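PDB 4RSX: type III effector HopA1 from Pseudomonas syringae pv. tomato str. DC3000, which probably acts inside plant cells after type III secretion, by an unknown mechanism, and is represented by its larger, C-terminal part. Local coordinates for residues A37-Q48 with P148-D156; Q47-L58 with Q121-A131. All coordinates share one frame; numbering follows the deposited sequence.

Interaction 1: A37-Q48 with P148-D156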
loop_
_atom_site.group_PDB
_atom_site.type_symbol
_atom_site.label_atom_id
_atom_site.label_comp_id
_atom_site.label_asym_id
_atom_site.label_seq_id
_atom_site.Cartn_x
_atom_site.Cartn_y
_atom_site.Cartn_z
ATOM N N ALA A 37 10.369 -1.225 6.633
ATOM C CA ALA A 37 9.831 -2.243 5.728
ATOM C C ALA A 37 10.254 -3.640 6.181
ATOM O O ALA A 37 11.316 -3.803 6.783
ATOM C CB ALA A 37 10.301 -1.990 4.302
ATOM N N PRO A 38 9.421 -4.653 5.895
ATOM C CA PRO A 38 9.864 -6.045 6.074
ATOM C C PRO A 38 11.044 -6.320 5.137
ATOM O O PRO A 38 11.225 -5.589 4.150
ATOM C CB PRO A 38 8.644 -6.856 5.621
ATOM C CG PRO A 38 7.950 -5.951 4.617
ATOM C CD PRO A 38 8.109 -4.571 5.224
ATOM N N HIS A 39 11.848 -7.335 5.420
ATOM C CA HIS A 39 13.039 -7.532 4.593
ATOM C C HIS A 39 13.280 -8.966 4.125
ATOM O O HIS A 39 14.395 -9.476 4.241
ATOM C CB HIS A 39 14.280 -6.952 5.283
ATOM C CG HIS A 39 14.251 -5.457 5.410
ATOM N ND1 HIS A 39 14.162 -4.615 4.318
ATOM C CD2 HIS A 39 14.291 -4.652 6.503
ATOM C CE1 HIS A 39 14.150 -3.358 4.731
ATOM N NE2 HIS A 39 14.227 -3.353 6.051
ATOM N N SER A 40 12.238 -9.595 3.575
ATOM C CA SER A 40 12.336 -10.950 3.024
ATOM C C SER A 40 13.388 -11.050 1.922
ATOM O O SER A 40 13.624 -10.091 1.174
ATOM C CB SER A 40 10.990 -11.410 2.452
ATOM O OG SER A 40 10.042 -11.693 3.470
ATOM N N HIS A 41 14.020 -12.212 1.823
ATOM C CA HIS A 41 14.908 -12.483 0.703
ATOM C C HIS A 41 14.001 -12.679 -0.506
ATOM O O HIS A 41 12.909 -13.222 -0.375
ATOM C CB HIS A 41 15.749 -13.727 0.978
ATOM C CG HIS A 41 16.974 -13.833 0.126
ATOM N ND1 HIS A 41 17.008 -14.556 -1.050
ATOM C CD2 HIS A 41 18.218 -13.317 0.284
ATOM C CE1 HIS A 41 18.215 -14.475 -1.583
ATOM N NE2 HIS A 41 18.968 -13.730 -0.795
ATOM N N PRO A 42 14.432 -12.208 -1.683
ATOM C CA PRO A 42 13.535 -12.276 -2.844
ATOM C C PRO A 42 13.178 -13.705 -3.218
ATOM O O PRO A 42 13.899 -14.648 -2.851
ATOM C CB PRO A 42 14.371 -11.666 -3.978
ATOM C CG PRO A 42 15.470 -10.870 -3.288
ATOM C CD PRO A 42 15.732 -11.585 -2.005
ATOM N N MET A 43 12.068 -13.859 -3.931
ATOM C CA MET A 43 11.748 -15.122 -4.576
ATOM C C MET A 43 12.844 -15.444 -5.605
ATOM O O MET A 43 13.607 -14.565 -6.019
ATOM C CB MET A 43 10.378 -15.043 -5.254
ATOM C CG MET A 43 10.391 -14.259 -6.550
ATOM S SD MET A 43 8.763 -14.042 -7.307
ATOM C CE MET A 43 8.091 -12.731 -6.270
ATOM N N SER A 44 12.925 -16.706 -6.011
ATOM C CA SER A 44 14.001 -17.162 -6.891
ATOM C C SER A 44 13.890 -16.560 -8.297
ATOM O O SER A 44 12.880 -15.924 -8.630
ATOM C CB SER A 44 13.977 -18.687 -6.978
ATOM O OG SER A 44 12.815 -19.130 -7.665
ATOM N N ASP A 45 14.921 -16.760 -9.121
ATOM C CA ASP A 45 14.886 -16.302 -10.517
ATOM C C ASP A 45 13.708 -16.874 -11.313
ATOM O O ASP A 45 13.020 -16.141 -12.035
ATOM C CB ASP A 45 16.200 -16.635 -11.238
ATOM C CG ASP A 45 17.280 -15.597 -11.000
ATOM O OD1 ASP A 45 18.471 -15.950 -11.140
ATOM O OD2 ASP A 45 16.947 -14.436 -10.672
ATOM N N GLU A 46 13.484 -18.179 -11.185
ATOM C CA GLU A 46 12.373 -18.829 -11.863
ATOM C C GLU A 46 11.044 -18.306 -11.352
ATOM O O GLU A 46 10.091 -18.161 -12.116
ATOM C CB GLU A 46 12.416 -20.344 -11.635
ATOM C CG GLU A 46 13.315 -21.086 -12.578
ATOM C CD GLU A 46 13.459 -22.539 -12.198
ATOM O OE1 GLU A 46 14.571 -22.912 -11.755
ATOM O OE2 GLU A 46 12.459 -23.293 -12.327
ATOM N N GLN A 47 10.971 -18.063 -10.046
ATOM C CA GLN A 47 9.743 -17.547 -9.456
ATOM C C GLN A 47 9.418 -16.150 -10.003
ATOM O O GLN A 47 8.265 -15.872 -10.340
ATOM C CB GLN A 47 9.811 -17.613 -7.921
ATOM C CG GLN A 47 9.584 -19.054 -7.398
ATOM C CD GLN A 47 9.888 -19.212 -5.922
ATOM O OE1 GLN A 47 10.638 -18.418 -5.328
ATOM N NE2 GLN A 47 9.303 -20.239 -5.311
ATOM N N GLN A 48 10.440 -15.308 -10.143
ATOM C CA GLN A 48 10.292 -13.984 -10.770
ATOM C C GLN A 48 9.779 -14.079 -12.206
ATOM O O GLN A 48 8.837 -13.382 -12.604
ATOM C CB GLN A 48 11.628 -13.221 -10.716
ATOM C CG GLN A 48 12.069 -12.922 -9.277
ATOM C CD GLN A 48 13.402 -12.181 -9.167
ATOM O OE1 GLN A 48 13.704 -11.279 -9.956
ATOM N NE2 GLN A 48 14.194 -12.552 -8.168
ATOM N N PRO A 148 8.754 -8.484 -9.134
ATOM C CA PRO A 148 9.119 -9.705 -8.397
ATOM C C PRO A 148 10.483 -9.665 -7.716
ATOM O O PRO A 148 10.672 -10.347 -6.703
ATOM C CB PRO A 148 9.110 -10.795 -9.481
ATOM C CG PRO A 148 9.270 -10.053 -10.785
ATOM C CD PRO A 148 8.528 -8.761 -10.566
ATOM N N ALA A 149 11.426 -8.893 -8.241
ATOM C CA ALA A 149 12.731 -8.832 -7.589
ATOM C C ALA A 149 12.648 -8.116 -6.237
ATOM O O ALA A 149 13.493 -8.327 -5.372
ATOM C CB ALA A 149 13.764 -8.175 -8.494
ATOM N N CYS A 150 11.628 -7.274 -6.057
ATOM C CA CYS A 150 11.518 -6.456 -4.841
ATOM C C CYS A 150 10.361 -6.857 -3.936
ATOM O O CYS A 150 10.209 -6.306 -2.848
ATOM C CB CYS A 150 11.361 -4.971 -5.201
ATOM S SG CYS A 150 12.762 -4.256 -6.092
ATOM N N HIS A 151 9.534 -7.796 -4.383
ATOM C CA HIS A 151 8.400 -8.210 -3.567
ATOM C C HIS A 151 8.880 -8.776 -2.233
ATOM O O HIS A 151 9.718 -9.680 -2.206
ATOM C CB HIS A 151 7.557 -9.244 -4.296
ATOM C CG HIS A 151 6.122 -9.251 -3.875
ATOM N ND1 HIS A 151 5.089 -8.980 -4.747
ATOM C CD2 HIS A 151 5.548 -9.491 -2.671
ATOM C CE1 HIS A 151 3.938 -9.062 -4.100
ATOM N NE2 HIS A 151 4.190 -9.363 -2.837
ATOM N N GLY A 152 8.357 -8.229 -1.130
ATOM C CA GLY A 152 8.758 -8.658 0.201
ATOM C C GLY A 152 9.756 -7.716 0.854
ATOM O O GLY A 152 10.105 -7.889 2.026
ATOM N N GLN A 153 10.207 -6.712 0.103
ATOM C CA GLN A 153 11.172 -5.740 0.623
ATOM C C GLN A 153 10.612 -4.327 0.770
ATOM O O GLN A 153 11.321 -3.422 1.210
ATOM C CB GLN A 153 12.396 -5.668 -0.290
ATOM C CG GLN A 153 13.333 -6.849 -0.214
ATOM C CD GLN A 153 14.183 -6.974 -1.469
ATOM O OE1 GLN A 153 14.213 -8.027 -2.102
ATOM N NE2 GLN A 153 14.864 -5.892 -1.844
ATOM N N MET A 154 9.356 -4.133 0.379
ATOM C CA MET A 154 8.729 -2.810 0.407
ATOM C C MET A 154 7.611 -2.785 1.427
ATOM O O MET A 154 7.062 -3.831 1.773
ATOM C CB MET A 154 8.105 -2.471 -0.950
ATOM C CG MET A 154 8.931 -2.833 -2.150
ATOM S SD MET A 154 10.599 -2.194 -1.980
ATOM C CE MET A 154 10.269 -0.443 -1.762
ATOM N N THR A 155 7.243 -1.591 1.884
ATOM C CA THR A 155 6.065 -1.456 2.734
ATOM C C THR A 155 4.806 -1.645 1.908
ATOM O O THR A 155 3.746 -1.938 2.450
ATOM C CB THR A 155 6.005 -0.092 3.413
ATOM O OG1 THR A 155 6.082 0.939 2.417
ATOM C CG2 THR A 155 7.165 0.062 4.415
ATOM N N ASP A 156 4.933 -1.497 0.594
ATOM C CA ASP A 156 3.776 -1.562 -0.299
ATOM C C ASP A 156 3.972 -2.530 -1.486
ATOM O O ASP A 156 3.772 -2.155 -2.642
ATOM C CB ASP A 156 3.393 -0.143 -0.784
ATOM C CG ASP A 156 4.540 0.558 -1.510
ATOM O OD1 ASP A 156 5.693 0.068 -1.428
ATOM O OD2 ASP A 156 4.293 1.602 -2.162
HETATM O O HOH W 1 8.367 -9.700 3.716
HETATM O O HOH W 2 10.836 -11.284 -3.998
#
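Gln48 lies over Pro148 and Ala149. CB rests on the proline ring, near CB and CG of Pro148. CG of Gln48 meets CB of Pro148 at 3.6 Å. The extended chain (chi2 179°) carries the amide on to Ala149. CD of Gln48 comes near CA of Ala149. OE1 of Gln48 meets CB of Ala149 at 3.4 Å. NE2 of Gln48 turns back and donates to Met43 O at 3.0 Å. That bond is nearly straight (167°) and fixes the rotation of the amide.

Met43 bends at chi3, and its CE lies 3.9 Å from CB of Pro148. One water accepts from Met43 N and lies within bonding distance of the carbonyls of Pro148 and His151. Ser40 N donates to Gly152 O at 3.1 Å. A second water joins Gly152 O to Ser40 OG. CB of Ala37 packs on CG2 of Thr155 at 3.7 Å.

Gly152 is the third residue of a type II beta turn from Cys150 to Gln153, where its positive phi (101°) suits glycine. Ser44 and Gln47 form a capping box at the start of helix 45-58. The contact lays the lead-in to that helix along the connection between antiparallel strands 140-146 and 158-162.

Interaction 2: Q47-L58 with Q121-A131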
loop_
_atom_site.group_PDB
_atom_site.type_symbol
_atom_site.label_atom_id
_atom_site.label_comp_id
_atom_site.label_asym_id
_atom_site.label_seq_id
_atom_site.Cartn_x
_atom_site.Cartn_y
_atom_site.Cartn_z
ATOM N N GLN A 47 10.971 -18.063 -10.046
ATOM C CA GLN A 47 9.743 -17.547 -9.456
ATOM C C GLN A 47 9.418 -16.150 -10.003
ATOM O O GLN A 47 8.265 -15.872 -10.340
ATOM C CB GLN A 47 9.811 -17.613 -7.921
ATOM C CG GLN A 47 9.584 -19.054 -7.398
ATOM C CD GLN A 47 9.888 -19.212 -5.922
ATOM O OE1 GLN A 47 10.638 -18.418 -5.328
ATOM N NE2 GLN A 47 9.303 -20.239 -5.311
ATOM N N GLN A 48 10.440 -15.308 -10.143
ATOM C CA GLN A 48 10.292 -13.984 -10.770
ATOM C C GLN A 48 9.779 -14.079 -12.206
ATOM O O GLN A 48 8.837 -13.382 -12.604
ATOM C CB GLN A 48 11.628 -13.221 -10.716
ATOM C CG GLN A 48 12.069 -12.922 -9.277
ATOM C CD GLN A 48 13.402 -12.181 -9.167
ATOM O OE1 GLN A 48 13.704 -11.279 -9.956
ATOM N NE2 GLN A 48 14.194 -12.552 -8.168
ATOM N N GLU A 49 10.384 -14.972 -12.977
ATOM C CA GLU A 49 9.957 -15.175 -14.351
ATOM C C GLU A 49 8.515 -15.671 -14.440
ATOM O O GLU A 49 7.760 -15.232 -15.303
ATOM C CB GLU A 49 10.925 -16.121 -15.076
ATOM C CG GLU A 49 12.334 -15.525 -15.249
ATOM C CD GLU A 49 12.382 -14.415 -16.306
ATOM O OE1 GLU A 49 11.413 -14.284 -17.087
ATOM O OE2 GLU A 49 13.390 -13.676 -16.360
ATOM N N GLU A 50 8.136 -16.582 -13.550
ATOM C CA GLU A 50 6.755 -17.062 -13.469
ATOM C C GLU A 50 5.816 -15.883 -13.165
ATOM O O GLU A 50 4.696 -15.798 -13.686
ATOM C CB GLU A 50 6.640 -18.155 -12.385
ATOM C CG GLU A 50 5.226 -18.732 -12.195
ATOM C CD GLU A 50 5.072 -19.537 -10.893
ATOM O OE1 GLU A 50 6.030 -19.577 -10.086
ATOM O OE2 GLU A 50 3.985 -20.125 -10.667
ATOM N N PHE A 51 6.294 -14.962 -12.335
ATOM C CA PHE A 51 5.516 -13.783 -11.979
ATOM C C PHE A 51 5.229 -12.928 -13.222
ATOM O O PHE A 51 4.075 -12.602 -13.515
ATOM C CB PHE A 51 6.255 -12.963 -10.913
ATOM C CG PHE A 51 5.456 -11.815 -10.383
ATOM C CD1 PHE A 51 4.622 -11.988 -9.282
ATOM C CD2 PHE A 51 5.513 -10.570 -10.992
ATOM C CE1 PHE A 51 3.863 -10.936 -8.796
ATOM C CE2 PHE A 51 4.756 -9.506 -10.504
ATOM C CZ PHE A 51 3.927 -9.690 -9.411
ATOM N N LEU A 52 6.278 -12.575 -13.962
ATOM C CA LEU A 52 6.101 -11.795 -15.190
ATOM C C LEU A 52 5.198 -12.512 -16.187
ATOM O O LEU A 52 4.333 -11.895 -16.810
ATOM C CB LEU A 52 7.451 -11.469 -15.831
ATOM C CG LEU A 52 8.339 -10.611 -14.943
ATOM C CD1 LEU A 52 9.600 -10.233 -15.670
ATOM C CD2 LEU A 52 7.579 -9.372 -14.490
ATOM N N HIS A 53 5.377 -13.821 -16.329
ATOM C CA HIS A 53 4.547 -14.560 -17.277
ATOM C C HIS A 53 3.077 -14.581 -16.868
ATOM O O HIS A 53 2.190 -14.660 -17.720
ATOM C CB HIS A 53 5.100 -15.972 -17.539
ATOM C CG HIS A 53 6.160 -15.995 -18.598
ATOM N ND1 HIS A 53 5.867 -16.119 -19.940
ATOM C CD2 HIS A 53 7.508 -15.864 -18.515
ATOM C CE1 HIS A 53 6.991 -16.082 -20.638
ATOM N NE2 HIS A 53 8.000 -15.928 -19.798
ATOM N N THR A 54 2.822 -14.486 -15.569
ATOM C CA THR A 54 1.452 -14.498 -15.069
ATOM C C THR A 54 0.792 -13.160 -15.341
ATOM O O THR A 54 -0.376 -13.110 -15.720
ATOM C CB THR A 54 1.425 -14.774 -13.567
ATOM O OG1 THR A 54 1.989 -16.069 -13.329
ATOM C CG2 THR A 54 -0.009 -14.730 -13.032
ATOM N N LEU A 55 1.550 -12.082 -15.130
ATOM C CA LEU A 55 1.088 -10.739 -15.473
ATOM C C LEU A 55 0.590 -10.721 -16.923
ATOM O O LEU A 55 -0.539 -10.301 -17.190
ATOM C CB LEU A 55 2.204 -9.706 -15.279
ATOM C CG LEU A 55 2.654 -9.338 -13.860
ATOM C CD1 LEU A 55 3.655 -8.176 -13.878
ATOM C CD2 LEU A 55 1.460 -8.997 -12.972
ATOM N N LYS A 56 1.416 -11.221 -17.845
ATOM C CA LYS A 56 1.051 -11.246 -19.263
ATOM C C LYS A 56 -0.153 -12.139 -19.521
ATOM O O LYS A 56 -1.003 -11.817 -20.349
ATOM C CB LYS A 56 2.234 -11.690 -20.126
ATOM C CG LYS A 56 3.391 -10.698 -20.142
ATOM C CD LYS A 56 4.528 -11.167 -21.051
ATOM C CE LYS A 56 5.289 -12.345 -20.459
ATOM N NZ LYS A 56 6.480 -12.727 -21.274
ATOM N N ALA A 57 -0.230 -13.257 -18.804
ATOM C CA ALA A 57 -1.373 -14.165 -18.913
ATOM C C ALA A 57 -2.663 -13.552 -18.352
ATOM O O ALA A 57 -3.766 -13.875 -18.806
ATOM C CB ALA A 57 -1.072 -15.472 -18.210
ATOM N N LEU A 58 -2.525 -12.683 -17.354
ATOM C CA LEU A 58 -3.689 -12.072 -16.710
ATOM C C LEU A 58 -4.220 -10.906 -17.547
ATOM O O LEU A 58 -5.434 -10.686 -17.652
ATOM C CB LEU A 58 -3.318 -11.586 -15.303
ATOM C CG LEU A 58 -3.249 -12.689 -14.259
ATOM C CD1 LEU A 58 -2.628 -12.182 -12.975
ATOM C CD2 LEU A 58 -4.650 -13.219 -14.021
ATOM N N GLN A 121 7.363 -16.003 -2.294
ATOM C CA GLN A 121 7.060 -17.250 -2.993
ATOM C C GLN A 121 5.573 -17.355 -3.325
ATOM O O GLN A 121 5.173 -18.163 -4.167
ATOM C CB GLN A 121 7.509 -18.460 -2.154
ATOM C CG GLN A 121 9.023 -18.555 -1.891
ATOM C CD GLN A 121 9.544 -17.526 -0.881
ATOM O OE1 GLN A 121 8.781 -16.963 -0.089
ATOM N NE2 GLN A 121 10.851 -17.266 -0.922
ATOM N N TYR A 122 4.747 -16.544 -2.663
ATOM C CA TYR A 122 3.313 -16.556 -2.946
ATOM C C TYR A 122 2.821 -15.327 -3.697
ATOM O O TYR A 122 1.622 -15.167 -3.888
ATOM C CB TYR A 122 2.517 -16.755 -1.656
ATOM C CG TYR A 122 2.589 -18.175 -1.178
ATOM C CD1 TYR A 122 1.763 -19.155 -1.727
ATOM C CD2 TYR A 122 3.507 -18.554 -0.219
ATOM C CE1 TYR A 122 1.840 -20.472 -1.313
ATOM C CE2 TYR A 122 3.586 -19.866 0.210
ATOM C CZ TYR A 122 2.754 -20.817 -0.342
ATOM O OH TYR A 122 2.843 -22.124 0.080
ATOM N N ALA A 123 3.736 -14.461 -4.128
ATOM C CA ALA A 123 3.331 -13.224 -4.808
ATOM C C ALA A 123 2.455 -13.474 -6.032
ATOM O O ALA A 123 1.430 -12.807 -6.222
ATOM C CB ALA A 123 4.539 -12.387 -5.173
ATOM N N THR A 124 2.844 -14.448 -6.850
ATOM C CA THR A 124 2.109 -14.768 -8.065
ATOM C C THR A 124 0.676 -15.188 -7.743
ATOM O O THR A 124 -0.281 -14.698 -8.351
ATOM C CB THR A 124 2.843 -15.862 -8.873
ATOM O OG1 THR A 124 4.094 -15.339 -9.337
ATOM C CG2 THR A 124 2.035 -16.288 -10.069
ATOM N N GLN A 125 0.532 -16.096 -6.788
ATOM C CA GLN A 125 -0.787 -16.512 -6.326
ATOM C C GLN A 125 -1.608 -15.321 -5.838
ATOM O O GLN A 125 -2.793 -15.206 -6.164
ATOM C CB GLN A 125 -0.667 -17.545 -5.198
ATOM C CG GLN A 125 -0.398 -18.963 -5.655
ATOM C CD GLN A 125 -0.792 -19.996 -4.605
ATOM O OE1 GLN A 125 0.010 -20.849 -4.224
ATOM N NE2 GLN A 125 -2.037 -19.930 -4.148
ATOM N N LEU A 126 -0.994 -14.447 -5.043
ATOM C CA LEU A 126 -1.714 -13.272 -4.548
ATOM C C LEU A 126 -2.179 -12.410 -5.714
ATOM O O LEU A 126 -3.325 -11.931 -5.727
ATOM C CB LEU A 126 -0.838 -12.446 -3.604
ATOM C CG LEU A 126 -1.423 -11.109 -3.134
ATOM C CD1 LEU A 126 -2.739 -11.342 -2.428
ATOM C CD2 LEU A 126 -0.457 -10.399 -2.206
ATOM N N THR A 127 -1.299 -12.235 -6.704
ATOM C CA THR A 127 -1.604 -11.352 -7.829
ATOM C C THR A 127 -2.826 -11.871 -8.589
ATOM O O THR A 127 -3.708 -11.098 -8.973
ATOM C CB THR A 127 -0.390 -11.190 -8.764
ATOM O OG1 THR A 127 0.658 -10.530 -8.044
ATOM C CG2 THR A 127 -0.748 -10.344 -9.980
ATOM N N ARG A 128 -2.880 -13.187 -8.771
ATOM C CA ARG A 128 -4.026 -13.841 -9.391
ATOM C C ARG A 128 -5.302 -13.573 -8.606
ATOM O O ARG A 128 -6.338 -13.249 -9.184
ATOM C CB ARG A 128 -3.794 -15.356 -9.455
ATOM C CG ARG A 128 -2.670 -15.792 -10.391
ATOM C CD ARG A 128 -2.759 -17.297 -10.685
ATOM N NE ARG A 128 -1.535 -17.794 -11.307
ATOM C CZ ARG A 128 -1.415 -18.085 -12.602
ATOM N NH1 ARG A 128 -2.458 -17.940 -13.417
ATOM N NH2 ARG A 128 -0.253 -18.529 -13.079
ATOM N N ALA A 129 -5.231 -13.746 -7.287
ATOM C CA ALA A 129 -6.379 -13.493 -6.433
ATOM C C ALA A 129 -6.804 -12.023 -6.500
ATOM O O ALA A 129 -7.996 -11.718 -6.475
ATOM C CB ALA A 129 -6.079 -13.906 -4.999
ATOM N N MET A 130 -5.834 -11.112 -6.577
ATOM C CA MET A 130 -6.150 -9.684 -6.665
ATOM C C MET A 130 -6.893 -9.378 -7.961
ATOM O O MET A 130 -7.883 -8.646 -7.954
ATOM C CB MET A 130 -4.879 -8.830 -6.556
ATOM C CG MET A 130 -4.301 -8.795 -5.145
ATOM S SD MET A 130 -2.665 -8.026 -5.088
ATOM C CE MET A 130 -3.131 -6.330 -5.450
ATOM N N ALA A 131 -6.424 -9.951 -9.067
ATOM C CA ALA A 131 -7.080 -9.752 -10.361
ATOM C C ALA A 131 -8.529 -10.268 -10.352
ATOM O O ALA A 131 -9.450 -9.598 -10.845
ATOM C CB ALA A 131 -6.278 -10.412 -11.475
HETATM O O HOH W 3 12.071 -18.864 -3.116
HETATM O O HOH W 4 6.241 -16.842 -8.920
#
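Gln47, in the first turn of helix 45-58, meets Gln121, just before helix 123-136. Its amide lies by CG of Gln121, with the two amide planes 66° apart. A water accepts from Gln121 NE2 and donates to Gln47 OE1, which also accepts from Ser44 N. A second water donates to Gln47 O and to OE1 of Glu50, and accepts from Thr124 OG1 at 2.7 Å.

Next, Phe51 CG is anti to the backbone N (chi1 -174°), which swings the ring toward helix 123-136. Thr124 OG1 sits at the ring edge, 3.4 Å from CD1 of Phe51. CE1 of Phe51 lies 4.0 Å from CB of Ala123. Thr127 OG1 comes close to the ring, but its hydroxyl donates to Ala123 O.

Thr54 OG1 donates to Glu50 O at 2.7 Å. Thr54 N reaches the same oxygen from the other face of its plane. CG2 of Thr54 is centred over one face of the Arg128 guanidinium, 3.7 Å from CZ of Arg128. Leu55 CD2 touches Thr127 CG2. Leu58 CD1 lies 4.0 Å from Thr127 CG2, and its CD2 packs on CB of Ala131.

Helical segments 47-58 and 123-131 run nearly parallel, their axes approaching to 9.6 Å and crossing at -15°. Leu55 touches Tyr97 and Thr127 touches Ile99, both of strand 96-101. Leu52 meets helix 82-88 at Ile86, and Leu126 and Ala129 pack on Leu176 of helix 166-180.

From the N terminus, the chain leaves helix 26-35 and enters residues 37-48, which run into helix 45-58. That helix then takes part in both contacts. Interaction 2 closes first, when helix 123-136 returns to its side after strands 64-68, 96-101 and 111-116. Interaction 1 closes later, at residues 148-156, after strand 140-146. The smaller loop therefore lies within the larger one. The two contacts share Gln47 and Gln48 and meet directly: Pro148 packs on Phe51 and Leu52, and Met43 and His151 on Ala123. Together they tie two helices to one another and to a connection of the seven-stranded antiparallel sheet.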